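Local coordinates for DNA polymerase sliding clamp C (Sulfolobus tokodaii, PDB 3AIZ), which forms one subunit of a ring-shaped sliding clamp that encircles DNA and tethers the polymerase and other DNA-processing proteins to it, at residues 27-32 and 59-64. Residues are numbered along the deposited sequence; the frame is centred on the assembly and turned at random.
Sequences LDFTSD and YNVEKE
Tyr59 reaches across to the turn that follows strand 24-29 and gives its hydroxyl to a backbone carbonyl: OH donates to Thr30 O at 2.7 Å. The acceptor lies at the ring edge, in the ring plane, and the donor in turn sits in the carbonyl plane, with a C=O...OH angle of 146°. Tyr59 CE1 comes to 4.4 Å from Phe29 CD2, the two side chains set at a slant to each other. Next comes Val61, whose two methyls divide the work: Val61 CG2 packs on Phe29 CB at 4.0 Å, while Val61 CG1 lies 3.8 Å from Phe29 O. In the N-terminal domain of this PCNA-family clamp, the chain here leaves strand 58-60, at the edge of one antiparallel sheet, and bends round the end of strand 24-29 to enter its neighbour 65-70 in another. Glu64 stands just before that strand. Its CA sits 3.2 Å from Phe29 O in a CA-H...O contact, and its extended side chain runs beside Thr30, with Glu64 OE2 3.6 Å from Thr30 CG2; Thr30 OG1 bonds instead to Gly33 O. Glu64 OE2 is also modelled near Asp28 OD1, two acceptors without a hydrogen bond, their carboxylates nearly coplanar but uncertainly placed at this resolution.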
loop_
_atom_site.group_PDB
_atom_site.type_symbol
_atom_site.label_atom_id
_atom_site.label_comp_id
_atom_site.label_asym_id
_atom_site.label_seq_id
_atom_site.Cartn_x
_atom_site.Cartn_y
_atom_site.Cartn_z
ATOM N N LEU C 27 25.958 13.859 32.980
ATOM C CA LEU C 27 26.459 12.541 33.344
ATOM C C LEU C 27 27.253 12.640 34.640
ATOM O O LEU C 27 28.343 13.211 34.668
ATOM C CB LEU C 27 27.335 11.974 32.230
ATOM C CG LEU C 27 26.663 11.820 30.864
ATOM C CD1 LEU C 27 27.678 11.413 29.809
ATOM C CD2 LEU C 27 25.526 10.814 30.936
ATOM N N ASP C 28 26.697 12.089 35.713
ATOM C CA ASP C 28 27.324 12.157 37.026
ATOM C C ASP C 28 27.895 10.802 37.429
ATOM O O ASP C 28 27.192 9.964 37.991
ATOM C CB ASP C 28 26.314 12.638 38.069
ATOM C CG ASP C 28 26.913 12.746 39.458
ATOM O OD1 ASP C 28 28.143 12.585 39.595
ATOM O OD2 ASP C 28 26.147 12.995 40.414
ATOM N N PHE C 29 29.176 10.594 37.138
ATOM C CA PHE C 29 29.842 9.338 37.464
ATOM C C PHE C 29 30.286 9.300 38.923
ATOM O O PHE C 29 31.107 10.107 39.355
ATOM C CB PHE C 29 31.042 9.112 36.542
ATOM C CG PHE C 29 30.673 8.978 35.093
ATOM C CD1 PHE C 29 30.603 10.093 34.277
ATOM C CD2 PHE C 29 30.393 7.736 34.549
ATOM C CE1 PHE C 29 30.263 9.974 32.944
ATOM C CE2 PHE C 29 30.051 7.609 33.217
ATOM C CZ PHE C 29 29.985 8.730 32.413
ATOM N N THR C 30 29.733 8.356 39.679
ATOM C CA THR C 30 30.088 8.196 41.084
ATOM C C THR C 30 30.625 6.794 41.345
ATOM O O THR C 30 30.602 5.936 40.463
ATOM C CB THR C 30 28.881 8.450 42.005
ATOM O OG1 THR C 30 27.885 7.443 41.785
ATOM C CG2 THR C 30 28.282 9.822 41.735
ATOM N N SER C 31 31.109 6.567 42.562
ATOM C CA SER C 31 31.645 5.266 42.940
ATOM C C SER C 31 30.599 4.166 42.777
ATOM O O SER C 31 30.922 3.042 42.392
ATOM C CB SER C 31 32.160 5.296 44.380
ATOM O OG SER C 31 31.126 5.645 45.286
ATOM N N ASP C 32 29.345 4.498 43.070
ATOM C CA ASP C 32 28.254 3.531 42.987
ATOM C C ASP C 32 27.859 3.237 41.540
ATOM O O ASP C 32 27.537 2.100 41.195
ATOM C CB ASP C 32 27.038 4.022 43.776
ATOM C CG ASP C 32 27.307 4.107 45.267
ATOM O OD1 ASP C 32 28.351 3.588 45.717
ATOM O OD2 ASP C 32 26.471 4.690 45.991
ATOM N N TYR C 59 34.169 -0.497 34.755
ATOM C CA TYR C 59 33.791 0.746 35.412
ATOM C C TYR C 59 34.925 1.244 36.299
ATOM O O TYR C 59 35.197 0.670 37.353
ATOM C CB TYR C 59 32.519 0.549 36.240
ATOM C CG TYR C 59 31.868 1.840 36.682
ATOM C CD1 TYR C 59 30.937 2.481 35.875
ATOM C CD2 TYR C 59 32.184 2.418 37.904
ATOM C CE1 TYR C 59 30.339 3.661 36.273
ATOM C CE2 TYR C 59 31.590 3.599 38.310
ATOM C CZ TYR C 59 30.669 4.215 37.490
ATOM O OH TYR C 59 30.075 5.391 37.887
ATOM N N ASN C 60 35.584 2.313 35.867
ATOM C CA ASN C 60 36.725 2.850 36.597
ATOM C C ASN C 60 36.553 4.324 36.950
ATOM O O ASN C 60 36.989 5.204 36.208
ATOM C CB ASN C 60 38.012 2.649 35.792
ATOM C CG ASN C 60 39.246 3.130 36.533
ATOM O OD1 ASN C 60 39.192 3.431 37.726
ATOM N ND2 ASN C 60 40.369 3.201 35.826
ATOM N N VAL C 61 35.916 4.585 38.087
ATOM C CA VAL C 61 35.726 5.951 38.561
ATOM C C VAL C 61 36.313 6.119 39.957
ATOM O O VAL C 61 35.739 5.649 40.940
ATOM C CB VAL C 61 34.238 6.337 38.595
ATOM C CG1 VAL C 61 34.075 7.770 39.083
ATOM C CG2 VAL C 61 33.612 6.163 37.222
ATOM N N GLU C 62 37.458 6.790 40.041
ATOM C CA GLU C 62 38.128 6.997 41.321
ATOM C C GLU C 62 37.337 7.935 42.229
ATOM O O GLU C 62 36.973 7.569 43.346
ATOM C CB GLU C 62 39.556 7.510 41.112
ATOM C CG GLU C 62 39.670 8.699 40.170
ATOM C CD GLU C 62 41.110 9.132 39.951
ATOM O OE1 GLU C 62 42.018 8.505 40.538
ATOM O OE2 GLU C 62 41.334 10.100 39.193
ATOM N N LYS C 63 37.074 9.145 41.746
ATOM C CA LYS C 63 36.269 10.104 42.491
ATOM C C LYS C 63 35.119 10.608 41.626
ATOM O O LYS C 63 35.183 10.539 40.399
ATOM C CB LYS C 63 37.127 11.276 42.974
ATOM C CG LYS C 63 36.412 12.206 43.945
ATOM C CD LYS C 63 37.337 13.295 44.462
ATOM C CE LYS C 63 36.629 14.180 45.477
ATOM N NZ LYS C 63 37.521 15.250 46.004
ATOM N N GLU C 64 34.066 11.107 42.267
ATOM C CA GLU C 64 32.900 11.604 41.545
ATOM C C GLU C 64 33.299 12.618 40.480
ATOM O O GLU C 64 34.133 13.490 40.721
ATOM C CB GLU C 64 31.882 12.221 42.507
ATOM C CG GLU C 64 30.620 12.732 41.825
ATOM C CD GLU C 64 29.525 13.097 42.810
ATOM O OE1 GLU C 64 29.788 13.083 44.031
ATOM O OE2 GLU C 64 28.397 13.397 42.361
#